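Hypothetical protein PH1789 (PDB 1WR2) is of unknown function but belongs to the ATP-grasp superfamily, pairing two alpha/beta lobes each built round an antiparallel sheet. Local coordinates at residues Phe138-Thr152 / Lys165-Ala177. Residues are numbered along the deposited sequence; the frame is centred on the assembly and turned at random.
Sequences FGLGGIFVEILKDVT and KMIQEIKAYPILA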
# COMPACT_ATOMS: atom_id res chain seq x y z
N PHE A 138 5.64 9.34 9.27
CA PHE A 138 4.89 8.35 10.03
C PHE A 138 3.81 9.05 10.84
O PHE A 138 4.02 10.15 11.35
CB PHE A 138 5.79 7.59 10.99
CG PHE A 138 5.03 6.70 11.92
CD1 PHE A 138 4.44 5.52 11.46
CD2 PHE A 138 4.86 7.06 13.26
CE1 PHE A 138 3.69 4.72 12.31
CE2 PHE A 138 4.10 6.26 14.12
CZ PHE A 138 3.52 5.09 13.65
N GLY A 139 2.65 8.41 10.95
CA GLY A 139 1.56 8.96 11.73
C GLY A 139 0.42 7.95 11.70
O GLY A 139 0.45 7.02 10.90
N LEU A 140 -0.57 8.11 12.58
CA LEU A 140 -1.69 7.18 12.58
C LEU A 140 -2.61 7.44 11.40
O LEU A 140 -2.66 8.55 10.86
CB LEU A 140 -2.52 7.31 13.87
CG LEU A 140 -1.90 6.82 15.19
CD1 LEU A 140 -2.97 6.82 16.27
CD2 LEU A 140 -1.35 5.43 15.01
N GLY A 141 -3.34 6.40 10.99
CA GLY A 141 -4.26 6.53 9.88
C GLY A 141 -5.66 6.82 10.38
O GLY A 141 -5.83 7.42 11.44
N GLY A 142 -6.66 6.38 9.63
CA GLY A 142 -8.03 6.63 10.04
C GLY A 142 -8.64 7.64 9.09
O GLY A 142 -7.96 8.11 8.17
N ILE A 143 -9.90 7.99 9.29
CA ILE A 143 -10.57 8.94 8.41
C ILE A 143 -10.35 10.39 8.83
O ILE A 143 -10.69 11.32 8.10
CB ILE A 143 -12.08 8.65 8.33
CG1 ILE A 143 -12.69 8.65 9.73
CG2 ILE A 143 -12.30 7.30 7.66
CD1 ILE A 143 -14.20 8.46 9.74
N PHE A 144 -9.76 10.58 10.01
CA PHE A 144 -9.50 11.92 10.54
C PHE A 144 -8.02 12.29 10.53
O PHE A 144 -7.58 13.11 11.34
CB PHE A 144 -10.06 12.04 11.96
CG PHE A 144 -11.52 11.72 12.07
CD1 PHE A 144 -12.45 12.43 11.30
CD2 PHE A 144 -11.97 10.72 12.92
CE1 PHE A 144 -13.82 12.14 11.39
CE2 PHE A 144 -13.33 10.42 13.01
CZ PHE A 144 -14.26 11.13 12.24
N VAL A 145 -7.26 11.68 9.63
CA VAL A 145 -5.83 11.95 9.53
C VAL A 145 -5.55 13.41 9.15
O VAL A 145 -4.64 14.04 9.69
CB VAL A 145 -5.15 11.02 8.50
CG1 VAL A 145 -5.71 11.29 7.12
CG2 VAL A 145 -3.64 11.23 8.52
N GLU A 146 -6.35 13.95 8.24
CA GLU A 146 -6.15 15.33 7.80
C GLU A 146 -6.57 16.34 8.86
O GLU A 146 -6.08 17.47 8.88
CB GLU A 146 -6.91 15.58 6.49
CG GLU A 146 -8.36 15.12 6.49
CD GLU A 146 -8.99 15.14 5.10
OE1 GLU A 146 -8.99 16.21 4.46
OE2 GLU A 146 -9.48 14.07 4.66
N ILE A 147 -7.46 15.93 9.76
CA ILE A 147 -7.93 16.82 10.82
C ILE A 147 -6.95 16.84 11.99
O ILE A 147 -6.67 17.89 12.56
CB ILE A 147 -9.31 16.39 11.35
CG1 ILE A 147 -10.35 16.47 10.23
CG2 ILE A 147 -9.73 17.28 12.51
CD1 ILE A 147 -11.72 15.98 10.63
N LEU A 148 -6.44 15.67 12.34
CA LEU A 148 -5.52 15.56 13.46
C LEU A 148 -4.14 16.12 13.15
O LEU A 148 -3.42 16.56 14.05
CB LEU A 148 -5.42 14.10 13.92
CG LEU A 148 -6.72 13.52 14.50
CD1 LEU A 148 -6.50 12.08 14.94
CD2 LEU A 148 -7.17 14.36 15.69
N LYS A 149 -3.76 16.12 11.88
CA LYS A 149 -2.47 16.68 11.46
C LYS A 149 -1.36 16.26 12.42
O LYS A 149 -0.70 17.10 13.02
CB LYS A 149 -2.57 18.22 11.46
CG LYS A 149 -3.85 18.77 10.83
CD LYS A 149 -4.10 20.24 11.18
CE LYS A 149 -4.48 20.42 12.65
NZ LYS A 149 -4.91 21.81 13.00
N ASP A 150 -1.16 14.95 12.56
CA ASP A 150 -0.14 14.44 13.47
C ASP A 150 0.83 13.48 12.78
O ASP A 150 0.65 12.27 12.82
CB ASP A 150 -0.84 13.75 14.65
CG ASP A 150 0.13 13.19 15.67
OD1 ASP A 150 1.10 13.90 16.04
OD2 ASP A 150 -0.10 12.05 16.13
N VAL A 151 1.85 14.04 12.14
CA VAL A 151 2.83 13.22 11.44
C VAL A 151 4.22 13.72 11.77
O VAL A 151 4.44 14.92 11.94
CB VAL A 151 2.63 13.30 9.90
CG1 VAL A 151 1.18 12.99 9.54
CG2 VAL A 151 3.01 14.68 9.40
N THR A 152 5.17 12.79 11.89
CA THR A 152 6.55 13.15 12.17
C THR A 152 7.33 12.73 10.92
O THR A 152 6.83 11.92 10.13
CB THR A 152 7.08 12.40 13.41
OG1 THR A 152 6.97 10.98 13.22
CG2 THR A 152 6.29 12.80 14.65
N LYS A 165 12.50 6.93 17.39
CA LYS A 165 12.27 8.29 17.83
C LYS A 165 11.06 8.92 17.13
O LYS A 165 10.17 9.46 17.79
CB LYS A 165 13.54 9.10 17.58
CG LYS A 165 13.59 10.46 18.25
CD LYS A 165 14.98 11.08 18.06
CE LYS A 165 15.06 12.51 18.56
NZ LYS A 165 16.40 13.11 18.29
N MET A 166 11.00 8.85 15.80
CA MET A 166 9.88 9.46 15.09
C MET A 166 8.55 8.79 15.43
O MET A 166 7.48 9.38 15.27
CB MET A 166 10.11 9.45 13.57
CG MET A 166 10.09 8.09 12.91
SD MET A 166 10.67 8.19 11.20
CE MET A 166 9.36 9.17 10.44
N ILE A 167 8.61 7.56 15.93
CA ILE A 167 7.39 6.86 16.31
C ILE A 167 6.91 7.43 17.65
O ILE A 167 5.71 7.57 17.89
CB ILE A 167 7.62 5.34 16.48
CG1 ILE A 167 8.04 4.72 15.14
CG2 ILE A 167 6.34 4.68 16.97
CD1 ILE A 167 8.30 3.22 15.22
N GLN A 168 7.86 7.77 18.51
CA GLN A 168 7.54 8.30 19.83
C GLN A 168 7.16 9.78 19.82
O GLN A 168 6.53 10.27 20.76
CB GLN A 168 8.73 8.08 20.77
CG GLN A 168 9.18 6.64 20.82
CD GLN A 168 10.35 6.42 21.76
OE1 GLN A 168 11.26 7.24 21.84
NE2 GLN A 168 10.34 5.28 22.45
N GLU A 169 7.55 10.49 18.77
CA GLU A 169 7.27 11.91 18.65
C GLU A 169 5.85 12.29 18.26
O GLU A 169 5.44 13.45 18.44
CB GLU A 169 8.27 12.55 17.67
CG GLU A 169 9.72 12.34 18.06
CD GLU A 169 10.69 13.03 17.11
OE1 GLU A 169 10.44 13.03 15.89
OE2 GLU A 169 11.72 13.56 17.59
N ILE A 170 5.07 11.36 17.71
CA ILE A 170 3.70 11.69 17.32
C ILE A 170 2.83 11.87 18.56
O ILE A 170 3.02 11.17 19.56
CB ILE A 170 3.06 10.61 16.41
CG1 ILE A 170 3.05 9.25 17.12
CG2 ILE A 170 3.81 10.52 15.07
CD1 ILE A 170 2.31 8.17 16.36
N LYS A 171 1.89 12.80 18.50
CA LYS A 171 1.02 13.05 19.64
C LYS A 171 0.25 11.80 20.03
O LYS A 171 0.02 11.54 21.21
CB LYS A 171 0.04 14.18 19.33
CG LYS A 171 0.69 15.51 19.00
CD LYS A 171 -0.34 16.63 18.97
CE LYS A 171 0.27 17.93 18.51
NZ LYS A 171 0.86 17.79 17.15
N ALA A 172 -0.13 11.01 19.03
CA ALA A 172 -0.89 9.80 19.27
C ALA A 172 -0.05 8.62 19.73
O ALA A 172 -0.53 7.48 19.74
CB ALA A 172 -1.66 9.42 18.02
N TYR A 173 1.19 8.87 20.12
CA TYR A 173 2.05 7.78 20.57
C TYR A 173 1.47 6.97 21.73
O TYR A 173 1.53 5.74 21.73
CB TYR A 173 3.43 8.29 21.00
CG TYR A 173 4.25 7.16 21.55
CD1 TYR A 173 4.76 6.17 20.71
CD2 TYR A 173 4.43 7.01 22.93
CE1 TYR A 173 5.42 5.06 21.21
CE2 TYR A 173 5.08 5.90 23.45
CZ TYR A 173 5.57 4.93 22.58
OH TYR A 173 6.21 3.82 23.08
N PRO A 174 0.93 7.66 22.75
CA PRO A 174 0.35 6.95 23.90
C PRO A 174 -0.65 5.90 23.46
O PRO A 174 -0.80 4.86 24.11
CB PRO A 174 -0.30 8.08 24.70
CG PRO A 174 0.65 9.21 24.47
CD PRO A 174 0.90 9.12 22.97
N ILE A 175 -1.34 6.17 22.36
CA ILE A 175 -2.33 5.24 21.83
C ILE A 175 -1.68 3.93 21.38
O ILE A 175 -2.23 2.85 21.58
CB ILE A 175 -3.09 5.87 20.66
CG1 ILE A 175 -3.86 7.09 21.16
CG2 ILE A 175 -4.03 4.86 20.03
CD1 ILE A 175 -4.53 7.90 20.07
N LEU A 176 -0.50 4.03 20.78
CA LEU A 176 0.23 2.86 20.31
C LEU A 176 0.78 2.06 21.48
O LEU A 176 0.86 0.84 21.43
CB LEU A 176 1.38 3.27 19.40
CG LEU A 176 1.03 3.97 18.08
CD1 LEU A 176 2.32 4.31 17.34
CD2 LEU A 176 0.15 3.06 17.24
N ALA A 177 1.19 2.77 22.53
CA ALA A 177 1.75 2.13 23.71
C ALA A 177 0.64 1.41 24.48
O ALA A 177 0.92 0.54 25.30
CB ALA A 177 2.42 3.17 24.60
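Asp150 meets the type I beta turn from Ile170 to Tyr173 with both carboxylate oxygens, a worked example of how an ATP-grasp fold ties the edge of its six-stranded antiparallel sheet to the helices packed on it. With Asp150 CG anti to the backbone N (chi1 -180°), the carboxylate extends across to the turn. Lys171 N gives a nearly straight hydrogen bond to Asp150 OD1 (2.8 Å), and Ala172 N one to Asp150 OD2 (3.1 Å); each oxygen is met on its syn side. The two bonds fix the rotation of the carboxylate, and the ammonium group of Lys171, too distant for a salt bridge, may add to its stabilisation. Beside this polar grip, Phe138 lies among apolar side chains: Leu176 CD1 reaches its ring edge in plane, Ile167 CG1 sits over one face toward the rim, and Ile170 CD1 approaches Phe138 CE2 obliquely at 3.4 Å. Ile190 of helix 187-203 also touches the Phe138 side chain. The side chains of Leu140 and Leu176 slide past each other in opposite directions, their CD2 atoms 3.6 Å apart. On the edge strand, the Thr152 hydroxyl, set between backbone N and carbonyl carbon (chi1 57°), donates from OG1 to Met166 O at 2.7 Å, tilted 31° from the carbonyl plane.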